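Long-range contact in putative 4-Hydroxy-2-oxoglutarate aldolase / 2-dehydro-3-deoxyphosphogluconate aldolase (Yersinia enterocolitica, PDB 3LM7), which is a putative aldolase of the KDGP aldolase family, in the TIM-barrel clan, with no function firmly assigned: residues Gly118-Ile131 and Asp142-Leu154. Sequence-based numbering, arbitrary orientation.
Sequences GLISPTGKVGYVKI and DAIVPVTTAIAML
With CG1 of V129 anti to the carbonyl carbon (chi1 -79°), CG2 falls between the backbone N and that carbon and lies 3.5 Å from CB of A150, on the first turns of helix 147-154, while CG1 crosses to CG2 of V147. I131 turns CG2 away from its carbonyl carbon, beside the backbone N, bringing that methyl against CG2 of V145 and CB of A150; its CD1 reaches SE of the selenomethionine M153 at 4.0 Å. I120 CD1 also packs on A150, and L154 CD2 rests on CA of G118, on barrel strand 115-120.

Strands 128-130 and 144-146 run antiparallel, with V129 and V145 as the hydrogen-bonded pair: V129 N to V145 O is 2.9 Å, and V145 N returns the bond to V129 O. I131 N to A143 O extends the ladder. At its other end V147 N, in the first turn of the helix, bonds to G127 O.

On the face carrying K130 and I144, extended K130 passes CD and CE obliquely across the D142 carboxylate and ends in a salt bridge, NZ to OD1 3.0 Å, entering 52° out of the carboxylate plane. A water joins NZ to OD2. Nearby, I144 CG2 meets Y128 CB at 3.7 Å and T123 CG2; T123 OG1 bonds to Y128 O and accepts from K125 N in an ST turn.

The whole is a two-stranded antiparallel ribbon with a long connection, inserted between barrel strand 115-120 and helix 147-156, an elaboration of one beta-alpha unit of a TIM-barrel-type fold.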
loop_
_atom_site.group_PDB
_atom_site.type_symbol
_atom_site.label_atom_id
_atom_site.label_comp_id
_atom_site.label_asym_id
_atom_site.label_seq_id
_atom_site.Cartn_x
_atom_site.Cartn_y
_atom_site.Cartn_z
ATOM N N GLY A 118 0.743 16.886 5.435
ATOM C CA GLY A 118 0.267 18.234 5.162
ATOM C C GLY A 118 -0.995 18.389 6.019
ATOM O O GLY A 118 -1.918 17.604 5.898
ATOM N N LEU A 119 -1.008 19.425 6.843
ATOM C CA LEU A 119 -2.099 19.635 7.800
ATOM C C LEU A 119 -3.298 20.261 7.098
ATOM O O LEU A 119 -3.175 21.351 6.502
ATOM C CB LEU A 119 -1.639 20.575 8.942
ATOM C CG LEU A 119 -2.518 20.568 10.230
ATOM C CD1 LEU A 119 -1.704 21.245 11.441
ATOM C CD2 LEU A 119 -3.817 21.329 9.984
ATOM N N ILE A 120 -4.431 19.545 7.142
ATOM C CA ILE A 120 -5.696 20.006 6.669
ATOM C C ILE A 120 -6.739 19.614 7.718
ATOM O O ILE A 120 -6.482 18.691 8.568
ATOM C CB ILE A 120 -6.101 19.386 5.277
ATOM C CG1 ILE A 120 -6.423 17.897 5.421
ATOM C CG2 ILE A 120 -4.994 19.665 4.191
ATOM C CD1 ILE A 120 -6.828 17.215 4.035
ATOM N N SER A 121 -7.887 20.324 7.712
ATOM C CA SER A 121 -8.678 20.341 8.936
ATOM C C SER A 121 -10.164 20.091 8.664
ATOM O O SER A 121 -10.691 20.464 7.617
ATOM C CB SER A 121 -8.471 21.711 9.664
ATOM O OG SER A 121 -7.069 21.922 9.924
ATOM N N PRO A 122 -10.872 19.488 9.647
ATOM C CA PRO A 122 -12.318 19.338 9.652
ATOM C C PRO A 122 -13.045 20.684 9.425
ATOM O O PRO A 122 -12.520 21.734 9.780
ATOM C CB PRO A 122 -12.614 18.848 11.095
ATOM C CG PRO A 122 -11.446 18.158 11.517
ATOM C CD PRO A 122 -10.273 18.925 10.876
ATOM N N THR A 123 -14.201 20.623 8.808
ATOM C CA THR A 123 -15.002 21.795 8.522
ATOM C C THR A 123 -16.400 21.662 9.088
ATOM O O THR A 123 -17.170 22.589 8.981
ATOM C CB THR A 123 -15.184 21.965 6.992
ATOM O OG1 THR A 123 -15.764 20.793 6.450
ATOM C CG2 THR A 123 -13.845 22.275 6.272
ATOM N N GLY A 124 -16.741 20.483 9.605
ATOM C CA GLY A 124 -18.116 20.176 9.929
ATOM C C GLY A 124 -18.896 19.606 8.744
ATOM O O GLY A 124 -20.045 19.186 8.913
ATOM N N LYS A 125 -18.307 19.561 7.549
ATOM C CA LYS A 125 -19.048 19.122 6.370
ATOM C C LYS A 125 -18.325 17.952 5.744
ATOM O O LYS A 125 -17.250 18.118 5.177
ATOM C CB LYS A 125 -19.162 20.257 5.307
ATOM C CG LYS A 125 -19.726 21.543 5.978
ATOM C CD LYS A 125 -19.413 22.914 5.362
ATOM C CE LYS A 125 -19.906 23.894 6.412
ATOM N NZ LYS A 125 -19.988 23.037 7.812
ATOM N N VAL A 126 -18.901 16.770 5.868
ATOM C CA VAL A 126 -18.315 15.599 5.260
ATOM C C VAL A 126 -18.008 15.834 3.769
ATOM O O VAL A 126 -18.867 16.334 2.971
ATOM C CB VAL A 126 -19.266 14.378 5.463
ATOM C CG1 VAL A 126 -18.718 13.177 4.673
ATOM C CG2 VAL A 126 -19.395 14.026 6.987
ATOM N N GLY A 127 -16.796 15.439 3.398
ATOM C CA GLY A 127 -16.239 15.613 2.058
ATOM C C GLY A 127 -15.472 16.906 1.761
ATOM O O GLY A 127 -14.923 17.049 0.646
ATOM N N TYR A 128 -15.410 17.810 2.727
ATOM C CA TYR A 128 -14.805 19.155 2.540
ATOM C C TYR A 128 -13.805 19.458 3.662
ATOM O O TYR A 128 -14.141 19.276 4.840
ATOM C CB TYR A 128 -15.902 20.285 2.477
ATOM C CG TYR A 128 -16.734 20.059 1.241
ATOM C CD1 TYR A 128 -16.372 20.597 -0.006
ATOM C CD2 TYR A 128 -17.843 19.188 1.304
ATOM C CE1 TYR A 128 -17.147 20.294 -1.175
ATOM C CE2 TYR A 128 -18.583 18.847 0.149
ATOM C CZ TYR A 128 -18.250 19.414 -1.061
ATOM O OH TYR A 128 -19.055 19.062 -2.111
ATOM N N VAL A 129 -12.604 19.951 3.296
ATOM C CA VAL A 129 -11.577 20.178 4.254
ATOM C C VAL A 129 -10.973 21.596 4.114
ATOM O O VAL A 129 -10.976 22.185 3.005
ATOM C CB VAL A 129 -10.413 19.171 4.083
ATOM C CG1 VAL A 129 -10.728 17.797 4.685
ATOM C CG2 VAL A 129 -9.884 19.135 2.552
ATOM N N LYS A 130 -10.446 22.115 5.211
ATOM C CA LYS A 130 -9.842 23.482 5.214
ATOM C C LYS A 130 -8.350 23.313 4.976
ATOM O O LYS A 130 -7.705 22.450 5.609
ATOM C CB LYS A 130 -10.083 24.099 6.556
ATOM C CG LYS A 130 -9.258 25.365 6.806
ATOM C CD LYS A 130 -9.662 25.940 8.217
ATOM C CE LYS A 130 -8.620 26.945 8.677
ATOM N NZ LYS A 130 -9.143 27.764 9.856
ATOM N N ILE A 131 -7.824 24.067 4.032
ATOM C CA ILE A 131 -6.422 23.909 3.595
ATOM C C ILE A 131 -5.615 25.163 3.782
ATOM O O ILE A 131 -4.424 25.151 3.491
ATOM C CB ILE A 131 -6.253 23.400 2.079
ATOM C CG1 ILE A 131 -6.899 24.418 1.098
ATOM C CG2 ILE A 131 -7.039 22.104 1.848
ATOM C CD1 ILE A 131 -6.613 24.091 -0.387
ATOM N N ASP A 142 -11.430 30.994 5.580
ATOM C CA ASP A 142 -11.035 29.614 5.278
ATOM C C ASP A 142 -11.104 29.250 3.811
ATOM O O ASP A 142 -12.062 29.627 3.099
ATOM C CB ASP A 142 -11.923 28.637 6.046
ATOM C CG ASP A 142 -11.766 28.767 7.526
ATOM O OD1 ASP A 142 -10.819 29.397 8.026
ATOM O OD2 ASP A 142 -12.638 28.224 8.193
ATOM N N ALA A 143 -10.081 28.545 3.352
ATOM C CA ALA A 143 -10.112 27.915 2.022
ATOM C C ALA A 143 -10.628 26.507 2.232
ATOM O O ALA A 143 -9.936 25.661 2.882
ATOM C CB ALA A 143 -8.717 27.881 1.425
ATOM N N ILE A 144 -11.819 26.235 1.723
ATOM C CA ILE A 144 -12.487 24.897 1.925
ATOM C C ILE A 144 -12.666 24.250 0.561
ATOM O O ILE A 144 -13.214 24.874 -0.403
ATOM C CB ILE A 144 -13.895 25.076 2.608
ATOM C CG1 ILE A 144 -13.694 25.736 3.952
ATOM C CG2 ILE A 144 -14.753 23.748 2.612
ATOM C CD1 ILE A 144 -14.830 26.640 4.319
ATOM N N VAL A 145 -12.238 22.997 0.459
ATOM C CA VAL A 145 -12.157 22.365 -0.857
ATOM C C VAL A 145 -12.523 20.910 -0.705
ATOM O O VAL A 145 -12.566 20.366 0.390
ATOM C CB VAL A 145 -10.747 22.515 -1.515
ATOM C CG1 VAL A 145 -10.248 23.961 -1.484
ATOM C CG2 VAL A 145 -9.689 21.540 -0.806
ATOM N N PRO A 146 -12.802 20.264 -1.822
ATOM C CA PRO A 146 -13.170 18.856 -1.736
ATOM C C PRO A 146 -11.984 18.031 -1.267
ATOM O O PRO A 146 -10.846 18.333 -1.607
ATOM C CB PRO A 146 -13.544 18.497 -3.200
ATOM C CG PRO A 146 -13.981 19.883 -3.820
ATOM C CD PRO A 146 -13.115 20.913 -3.116
ATOM N N VAL A 147 -12.256 16.986 -0.494
ATOM C CA VAL A 147 -11.177 16.095 -0.020
ATOM C C VAL A 147 -10.300 15.597 -1.178
ATOM O O VAL A 147 -9.040 15.660 -1.061
ATOM C CB VAL A 147 -11.735 14.914 0.855
ATOM C CG1 VAL A 147 -10.637 13.858 1.172
ATOM C CG2 VAL A 147 -12.401 15.531 2.159
ATOM N N THR A 148 -10.925 15.072 -2.246
ATOM C CA THR A 148 -10.152 14.515 -3.350
ATOM C C THR A 148 -9.238 15.582 -3.970
ATOM O O THR A 148 -8.030 15.326 -4.378
ATOM C CB THR A 148 -11.078 13.933 -4.429
ATOM O OG1 THR A 148 -12.137 14.903 -4.759
ATOM C CG2 THR A 148 -11.650 12.589 -3.883
ATOM N N THR A 149 -9.793 16.775 -4.075
ATOM C CA THR A 149 -8.970 17.891 -4.628
ATOM C C THR A 149 -7.821 18.225 -3.683
ATOM O O THR A 149 -6.706 18.425 -4.167
ATOM C CB THR A 149 -9.850 19.127 -4.876
ATOM O OG1 THR A 149 -10.996 18.702 -5.664
ATOM C CG2 THR A 149 -9.020 20.230 -5.670
ATOM N N ALA A 150 -8.041 18.269 -2.350
ATOM C CA ALA A 150 -6.921 18.551 -1.404
ATOM C C ALA A 150 -5.869 17.481 -1.490
ATOM O O ALA A 150 -4.683 17.799 -1.490
ATOM C CB ALA A 150 -7.432 18.672 0.091
ATOM N N ILE A 151 -6.285 16.212 -1.618
ATOM C CA ILE A 151 -5.285 15.131 -1.774
ATOM C C ILE A 151 -4.459 15.333 -3.051
ATOM O O ILE A 151 -3.202 15.228 -3.066
ATOM C CB ILE A 151 -5.972 13.737 -1.820
ATOM C CG1 ILE A 151 -6.418 13.366 -0.363
ATOM C CG2 ILE A 151 -5.007 12.709 -2.315
ATOM C CD1 ILE A 151 -7.446 12.194 -0.345
ATOM N N ALA A 152 -5.159 15.638 -4.148
ATOM C CA ALA A 152 -4.416 15.817 -5.404
ATOM C C ALA A 152 -3.422 17.003 -5.285
ATOM O O ALA A 152 -2.321 16.975 -5.852
ATOM C CB ALA A 152 -5.411 16.057 -6.594
HETATM N N MSE A 153 -3.847 18.083 -4.622
HETATM C CA MSE A 153 -2.907 19.246 -4.428
HETATM C C MSE A 153 -1.700 18.834 -3.561
HETATM O O MSE A 153 -0.543 19.206 -3.880
HETATM C CB MSE A 153 -3.637 20.460 -3.793
HETATM C CG MSE A 153 -4.671 20.990 -4.737
HETATM SE SE MSE A 153 -5.768 22.404 -3.933
HETATM C CE MSE A 153 -4.445 23.821 -3.990
ATOM N N LEU A 154 -1.939 18.090 -2.475
ATOM C CA LEU A 154 -0.816 17.561 -1.638
ATOM C C LEU A 154 0.145 16.720 -2.492
ATOM O O LEU A 154 1.383 16.941 -2.439
ATOM C CB LEU A 154 -1.383 16.727 -0.490
ATOM C CG LEU A 154 -2.008 17.622 0.607
ATOM C CD1 LEU A 154 -2.700 16.812 1.653
ATOM C CD2 LEU A 154 -0.956 18.535 1.346
HETATM O O HOH W 1 -11.698 27.036 10.811
#